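Ankyrin repeat domain protein (Legionella pneumophila subsp. pneumophila, PDB 6MCA) is a bacterial effector (AnkH) that interacts with host LARP7 of the 7SK snRNP complex and has ankyrin repeats and a cysteine protease-like part. Local coordinates at residues 35-38 with 39-42; 153-156 with 157-161; 189-192 with 193-197. One frame throughout, in Å; residues are numbered along the deposited sequence. Where two conformers were deposited one is given.

Contact 1. Residues 35-38 with 39-42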
loop_
_atom_site.group_PDB
_atom_site.type_symbol
_atom_site.label_atom_id
_atom_site.label_comp_id
_atom_site.label_asym_id
_atom_site.label_seq_id
_atom_site.Cartn_x
_atom_site.Cartn_y
_atom_site.Cartn_z
ATOM N N MET A 35 20.107 -28.223 7.821
ATOM C CA MET A 35 21.313 -27.406 7.866
ATOM C C MET A 35 22.179 -27.719 6.653
ATOM O O MET A 35 22.552 -28.883 6.454
ATOM C CB MET A 35 22.089 -27.657 9.156
ATOM C CG MET A 35 23.401 -26.893 9.240
ATOM S SD MET A 35 23.153 -25.126 9.501
ATOM C CE MET A 35 22.525 -25.120 11.178
ATOM N N PRO A 36 22.510 -26.737 5.821
ATOM C CA PRO A 36 23.276 -27.025 4.605
ATOM C C PRO A 36 24.708 -27.432 4.918
ATOM O O PRO A 36 25.274 -27.098 5.962
ATOM C CB PRO A 36 23.239 -25.699 3.835
ATOM C CG PRO A 36 22.120 -24.915 4.453
ATOM C CD PRO A 36 22.091 -25.329 5.888
ATOM N N ASP A 37 25.290 -28.179 3.980
ATOM C CA ASP A 37 26.714 -28.516 4.018
ATOM C C ASP A 37 27.461 -27.394 3.303
ATOM O O ASP A 37 27.801 -27.478 2.121
ATOM C CB ASP A 37 26.960 -29.877 3.376
ATOM C CG ASP A 37 28.396 -30.350 3.531
ATOM O OD1 ASP A 37 29.201 -29.639 4.169
ATOM O OD2 ASP A 37 28.718 -31.439 3.012
ATOM N N PHE A 38 27.713 -26.315 4.052
ATOM C CA PHE A 38 28.271 -25.101 3.462
ATOM C C PHE A 38 29.599 -25.372 2.766
ATOM O O PHE A 38 29.884 -24.793 1.711
ATOM C CB PHE A 38 28.450 -24.028 4.536
ATOM C CG PHE A 38 27.198 -23.724 5.308
ATOM C CD1 PHE A 38 26.192 -22.953 4.750
ATOM C CD2 PHE A 38 27.031 -24.205 6.598
ATOM C CE1 PHE A 38 25.040 -22.669 5.462
ATOM C CE2 PHE A 38 25.882 -23.926 7.313
ATOM C CZ PHE A 38 24.885 -23.158 6.745
ATOM N N ASP A 39 30.423 -26.249 3.341
ATOM C CA ASP A 39 31.730 -26.525 2.753
ATOM C C ASP A 39 31.595 -27.204 1.396
ATOM O O ASP A 39 32.372 -26.924 0.476
ATOM C CB ASP A 39 32.565 -27.375 3.709
ATOM C CG ASP A 39 33.136 -26.565 4.860
ATOM O OD1 ASP A 39 33.433 -25.367 4.657
ATOM O OD2 ASP A 39 33.285 -27.123 5.967
ATOM N N ALA A 40 30.610 -28.094 1.247
ATOM C CA ALA A 40 30.396 -28.742 -0.044
ATOM C C ALA A 40 29.952 -27.736 -1.100
ATOM O O ALA A 40 30.375 -27.818 -2.260
ATOM C CB ALA A 40 29.370 -29.866 0.094
ATOM N N TYR A 41 29.102 -26.779 -0.718
ATOM C CA TYR A 41 28.671 -25.759 -1.669
ATOM C C TYR A 41 29.805 -24.807 -2.023
ATOM O O TYR A 41 29.876 -24.327 -3.160
ATOM C CB TYR A 41 27.478 -24.986 -1.105
ATOM C CG TYR A 41 26.210 -25.804 -1.036
ATOM C CD1 TYR A 41 25.509 -26.133 -2.188
ATOM C CD2 TYR A 41 25.719 -26.257 0.183
ATOM C CE1 TYR A 41 24.352 -26.887 -2.129
ATOM C CE2 TYR A 41 24.565 -27.011 0.251
ATOM C CZ TYR A 41 23.885 -27.323 -0.907
ATOM O OH TYR A 41 22.734 -28.073 -0.843
ATOM N N LEU A 42 30.696 -24.524 -1.071
ATOM C CA LEU A 42 31.849 -23.682 -1.374
ATOM C C LEU A 42 32.827 -24.402 -2.295
ATOM O O LEU A 42 33.370 -23.797 -3.227
ATOM C CB LEU A 42 32.543 -23.251 -0.082
ATOM C CG LEU A 42 31.775 -22.265 0.800
ATOM C CD1 LEU A 42 32.422 -22.157 2.171
ATOM C CD2 LEU A 42 31.690 -20.901 0.132
HETATM O O HOH W 1 29.911 -27.379 6.523
#

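Contact 2. Residues 153-156 with 157-161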
loop_
_atom_site.group_PDB
_atom_site.type_symbol
_atom_site.label_atom_id
_atom_site.label_comp_id
_atom_site.label_asym_id
_atom_site.label_seq_id
_atom_site.Cartn_x
_atom_site.Cartn_y
_atom_site.Cartn_z
ATOM N N PHE A 153 7.238 8.572 4.118
ATOM C CA PHE A 153 6.910 7.693 2.999
ATOM C C PHE A 153 5.427 7.341 3.003
ATOM O O PHE A 153 4.748 7.442 1.970
ATOM C CB PHE A 153 7.763 6.423 3.050
ATOM C CG PHE A 153 7.418 5.418 1.982
ATOM C CD1 PHE A 153 8.018 5.479 0.736
ATOM C CD2 PHE A 153 6.494 4.413 2.225
ATOM C CE1 PHE A 153 7.702 4.561 -0.249
ATOM C CE2 PHE A 153 6.173 3.493 1.243
ATOM C CZ PHE A 153 6.779 3.566 0.006
ATOM N N ILE A 154 4.908 6.921 4.160
ATOM C CA ILE A 154 3.503 6.535 4.255
ATOM C C ILE A 154 2.603 7.706 3.881
ATOM O O ILE A 154 1.658 7.560 3.096
ATOM C CB ILE A 154 3.184 6.011 5.667
ATOM C CG1 ILE A 154 3.954 4.720 5.945
ATOM C CG2 ILE A 154 1.683 5.798 5.831
ATOM C CD1 ILE A 154 3.949 4.310 7.404
ATOM N N ASN A 155 2.895 8.890 4.427
ATOM C CA ASN A 155 2.048 10.050 4.172
ATOM C C ASN A 155 2.101 10.471 2.709
ATOM O O ASN A 155 1.066 10.799 2.117
ATOM C CB ASN A 155 2.459 11.206 5.083
ATOM C CG ASN A 155 1.756 12.502 4.734
ATOM O OD1 ASN A 155 0.616 12.733 5.138
ATOM N ND2 ASN A 155 2.436 13.359 3.981
ATOM N N ALA A 156 3.293 10.466 2.105
ATOM C CA ALA A 156 3.415 10.863 0.708
ATOM C C ALA A 156 2.685 9.891 -0.208
ATOM O O ALA A 156 1.989 10.314 -1.141
ATOM C CB ALA A 156 4.889 10.968 0.317
ATOM N N LYS A 157 2.823 8.585 0.041
ATOM C CA LYS A 157 2.107 7.608 -0.774
ATOM C C LYS A 157 0.599 7.758 -0.612
ATOM O O LYS A 157 -0.146 7.740 -1.603
ATOM C CB LYS A 157 2.547 6.192 -0.401
ATOM C CG LYS A 157 3.960 5.840 -0.834
ATOM C CD LYS A 157 4.091 5.816 -2.347
ATOM C CE LYS A 157 3.200 4.749 -2.962
ATOM N NZ LYS A 157 3.155 4.863 -4.445
ATOM N N LEU A 158 0.132 7.921 0.630
ATOM C CA LEU A 158 -1.299 8.059 0.871
ATOM C C LEU A 158 -1.852 9.313 0.210
ATOM O O LEU A 158 -2.964 9.299 -0.328
ATOM C CB LEU A 158 -1.575 8.073 2.375
ATOM C CG LEU A 158 -3.043 8.115 2.801
ATOM C CD1 LEU A 158 -3.791 6.907 2.259
ATOM C CD2 LEU A 158 -3.157 8.184 4.314
ATOM N N ILE A 159 -1.088 10.407 0.228
ATOM C CA ILE A 159 -1.549 11.637 -0.407
ATOM C C ILE A 159 -1.570 11.484 -1.921
ATOM O O ILE A 159 -2.530 11.895 -2.585
ATOM C CB ILE A 159 -0.675 12.824 0.036
ATOM C CG1 ILE A 159 -1.175 13.374 1.372
ATOM C CG2 ILE A 159 -0.663 13.913 -1.028
ATOM C CD1 ILE A 159 -0.382 14.546 1.878
ATOM N N GLY A 160 -0.521 10.887 -2.493
ATOM C CA GLY A 160 -0.500 10.675 -3.930
ATOM C C GLY A 160 -1.649 9.809 -4.408
ATOM O O GLY A 160 -2.178 10.012 -5.503
ATOM N N HIS A 161 -2.059 8.839 -3.590
ATOM C CA HIS A 161 -3.170 7.978 -3.987
ATOM C C HIS A 161 -4.519 8.660 -3.774
ATOM O O HIS A 161 -5.365 8.667 -4.674
ATOM C CB HIS A 161 -3.106 6.656 -3.223
ATOM C CG HIS A 161 -2.034 5.731 -3.709
ATOM N ND1 HIS A 161 -1.788 5.517 -5.048
ATOM C CD2 HIS A 161 -1.146 4.962 -3.035
ATOM C CE1 HIS A 161 -0.793 4.658 -5.179
ATOM N NE2 HIS A 161 -0.386 4.305 -3.973
#

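Contact 3. Residues 189-192 with 193-197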
loop_
_atom_site.group_PDB
_atom_site.type_symbol
_atom_site.label_atom_id
_atom_site.label_comp_id
_atom_site.label_asym_id
_atom_site.label_seq_id
_atom_site.Cartn_x
_atom_site.Cartn_y
_atom_site.Cartn_z
ATOM N N GLU A 189 0.664 -4.948 -0.911
ATOM C CA GLU A 189 0.716 -5.184 0.530
ATOM C C GLU A 189 0.699 -3.871 1.302
ATOM O O GLU A 189 0.009 -3.745 2.327
ATOM C CB GLU A 189 1.961 -6.000 0.879
ATOM C CG GLU A 189 2.132 -7.254 0.034
ATOM C CD GLU A 189 3.206 -8.181 0.572
ATOM O OE1 GLU A 189 3.018 -8.735 1.676
ATOM O OE2 GLU A 189 4.235 -8.358 -0.112
ATOM N N PHE A 190 1.458 -2.882 0.822
ATOM C CA PHE A 190 1.405 -1.549 1.408
ATOM C C PHE A 190 -0.012 -0.995 1.377
ATOM O O PHE A 190 -0.474 -0.403 2.358
ATOM C CB PHE A 190 2.364 -0.615 0.667
ATOM C CG PHE A 190 2.227 0.832 1.051
ATOM C CD1 PHE A 190 2.869 1.328 2.173
ATOM C CD2 PHE A 190 1.461 1.698 0.285
ATOM C CE1 PHE A 190 2.750 2.658 2.529
ATOM C CE2 PHE A 190 1.335 3.028 0.638
ATOM C CZ PHE A 190 1.982 3.509 1.760
ATOM N N THR A 191 -0.714 -1.177 0.255
ATOM C CA THR A 191 -2.070 -0.651 0.137
ATOM C C THR A 191 -3.012 -1.320 1.131
ATOM O O THR A 191 -3.820 -0.646 1.778
ATOM C CB THR A 191 -2.583 -0.829 -1.294
ATOM O OG1 THR A 191 -1.843 0.024 -2.176
ATOM C CG2 THR A 191 -4.056 -0.471 -1.385
ATOM N N VAL A 192 -2.919 -2.644 1.273
ATOM C CA VAL A 192 -3.771 -3.351 2.227
ATOM C C VAL A 192 -3.516 -2.846 3.642
ATOM O O VAL A 192 -4.453 -2.543 4.398
ATOM C CB VAL A 192 -3.546 -4.871 2.120
ATOM C CG1 VAL A 192 -4.366 -5.606 3.168
ATOM C CG2 VAL A 192 -3.895 -5.363 0.725
ATOM N N ALA A 193 -2.237 -2.734 4.014
ATOM C CA ALA A 193 -1.897 -2.273 5.357
ATOM C C ALA A 193 -2.404 -0.854 5.605
ATOM O O ALA A 193 -2.993 -0.569 6.659
ATOM C CB ALA A 193 -0.386 -2.353 5.571
ATOM N N VAL A 194 -2.197 0.044 4.639
ATOM C CA VAL A 194 -2.582 1.435 4.838
ATOM C C VAL A 194 -4.099 1.584 4.842
ATOM O O VAL A 194 -4.636 2.441 5.550
ATOM C CB VAL A 194 -1.905 2.333 3.782
ATOM C CG1 VAL A 194 -2.732 2.417 2.505
ATOM C CG2 VAL A 194 -1.649 3.720 4.352
ATOM N N VAL A 195 -4.819 0.735 4.103
ATOM C CA VAL A 195 -6.277 0.812 4.104
ATOM C C VAL A 195 -6.826 0.345 5.444
ATOM O O VAL A 195 -7.743 0.963 6.006
ATOM C CB VAL A 195 -6.861 -0.002 2.934
ATOM C CG1 VAL A 195 -8.336 -0.296 3.171
ATOM C CG2 VAL A 195 -6.673 0.750 1.631
ATOM N N LYS A 196 -6.268 -0.740 5.986
ATOM C CA LYS A 196 -6.692 -1.185 7.311
ATOM C C LYS A 196 -6.418 -0.111 8.360
ATOM O O LYS A 196 -7.276 0.186 9.206
ATOM C CB LYS A 196 -5.993 -2.495 7.676
ATOM C CG LYS A 196 -6.432 -3.063 9.012
ATOM C CD LYS A 196 -5.574 -4.244 9.420
ATOM C CE LYS A 196 -5.815 -4.611 10.873
ATOM N NZ LYS A 196 -4.903 -5.696 11.332
ATOM N N ASP A 197 -5.228 0.498 8.311
ATOM C CA ASP A 197 -4.896 1.532 9.287
ATOM C C ASP A 197 -5.792 2.758 9.132
ATOM O O ASP A 197 -6.168 3.393 10.126
ATOM C CB ASP A 197 -3.425 1.922 9.160
ATOM C CG ASP A 197 -2.998 2.913 10.220
ATOM O OD1 ASP A 197 -2.819 2.496 11.385
ATOM O OD2 ASP A 197 -2.842 4.108 9.891
#

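Contact 1. Residues 35-38 with 39-42
D37 and A40 meet at the first turn of helix 38-43, where D37 holds the N-cap position. The carbonyl oxygen of D37 accepts from Y41 N at 3.2 Å, nearly in line with its C=O bond, and takes a second, weak bond from A40 N. One residue further on, L42 N bonds to F38 O at 2.9 Å, and the regular i to i+4 pattern is running from the first residue of the helix. The D37 carboxylate lies alongside this turn instead of bonding to it: with CG anti to the backbone N (chi1 -173°), OD2 rests 3.4 Å from the methyl CB of A40. A water weakly bridges D37 OD1, D39 N and D39 OD2.

The Y41 ring lies back beside the start of the turn, D37 O and P36 CB oblique to it. Y41 CD2 comes to 3.1 Å from D37 O. Y41 CE2 lies 4.0 Å from P36 CB, an apolar contact between side chains before and after the N-cap residue. D37 is itself the centre of an inverse gamma turn, closed by a weak bond from F38 N to P36 O, which leads the chain into the helix.

P36 packs on I26, D29 and I30 of helix 26-31, and Y41 OH hydrogen-bonds to D29 of the same helix. F38 turns to Q73 and L74 of helix 68-76, while D39 forms a salt bridge with R77, just after that helix; the start of helix 38-43 thus lies against both helices.

Contact 2. Residues 153-156 with 157-161
K157 lays the start of its side chain over the ring of F153, one turn earlier in helix 147-162. The methylene CG stands 3.9 Å from the ring centroid and 17° off the ring normal, a CH-pi contact over one face, displaced toward the rim where F153 CZ is 3.7 Å from K157 CG. Two different first torsions make the overlap possible. The phenylalanine has CG anti to the backbone N (chi1 176°), whereas in the lysine CG is anti to the carbonyl carbon (chi1 -71°); the two side chains then run side by side in the same direction. Further bends at chi2 and chi3 curl the aliphatic chain of K157, and its buried ammonium group is held by the carbonyl oxygens of D182 and G185.

On another side of the helix, the end of I159 reaches back to the amide group of N155, with I159 CD1 4.1 Å from N155 CG. This is a van der Waals contact made by an extended isoleucine branch that runs straight out, CD1 anti to CA. Beneath these side chains the backbone bonds are regular, from K157 N to F153 O at 3.0 Å through to G160 N and A156 O at 2.9 Å.

The helix is buried on several sides. F153, A156 and K157 pack on L181 of strand 178-182, I154 meets helix 126-131, N155 and I159 face C395 of helix 373-399, and A156 and I159 also touch I413 of helix 404-421.

Contact 3. Residues 189-192 with 193-197
T191 and V195 stand side by side on one flank of helix 188-202, pointing the same way, with their CG2 methyls 4.2 Å apart. A looser apolar contact joins F190 CZ to V194 CG2 at 4.5 Å, the methyl lying oblique to the ring; it holds for one of two conformers of V194 and is therefore tentative.

The CG2 methyl of V195 also comes 3.2 Å from T191 O, its position set by a first torsion that places CG2 anti to the carbonyl carbon and beside the backbone N.

The hydrogen bonds between the two segments are those of the main chain. They run without interruption from A193 N to E189 O, 3.0 Å, as far as K196 N to V192 O, also 3.0 Å. Polar side chains turn to other partners: T191 OG1 bonds back to I187 O, one turn earlier in the chain, E189 OE2 to H236, and K196 NZ to the hydroxyl of T226.

T191 and V194 pack on W349 of helix 348-353, V192 and V195 on F225 of helix 215-233, and F190 and A193 on L130 of helix 126-131. The arrangement is that of a regular, largely buried alpha helix near the centre of the molecule, with i to i+4 contacts along its sides and flanked by these three helices.

How the contacts relate
The three contacts follow one another along the chain, and none nests within or crosses another. Each is local: contact 1 closes a single turn at the start of helix 38-43, near the N terminus, while contacts 2 and 3 close turns inside helices 147-162 and 188-202. Contact 1 stands apart, its centre about 44 Å from that of contact 2 and about 40 Å from that of contact 3. Between contact 2 and contact 3 the chain passes through the hairpin of strands 168-172 and 178-182, then brings the second helix against the first. There the rings of F153 and F190 meet edge-to-face, and F190 also touches K157 and I154, joining the two helices near the centre of the molecule.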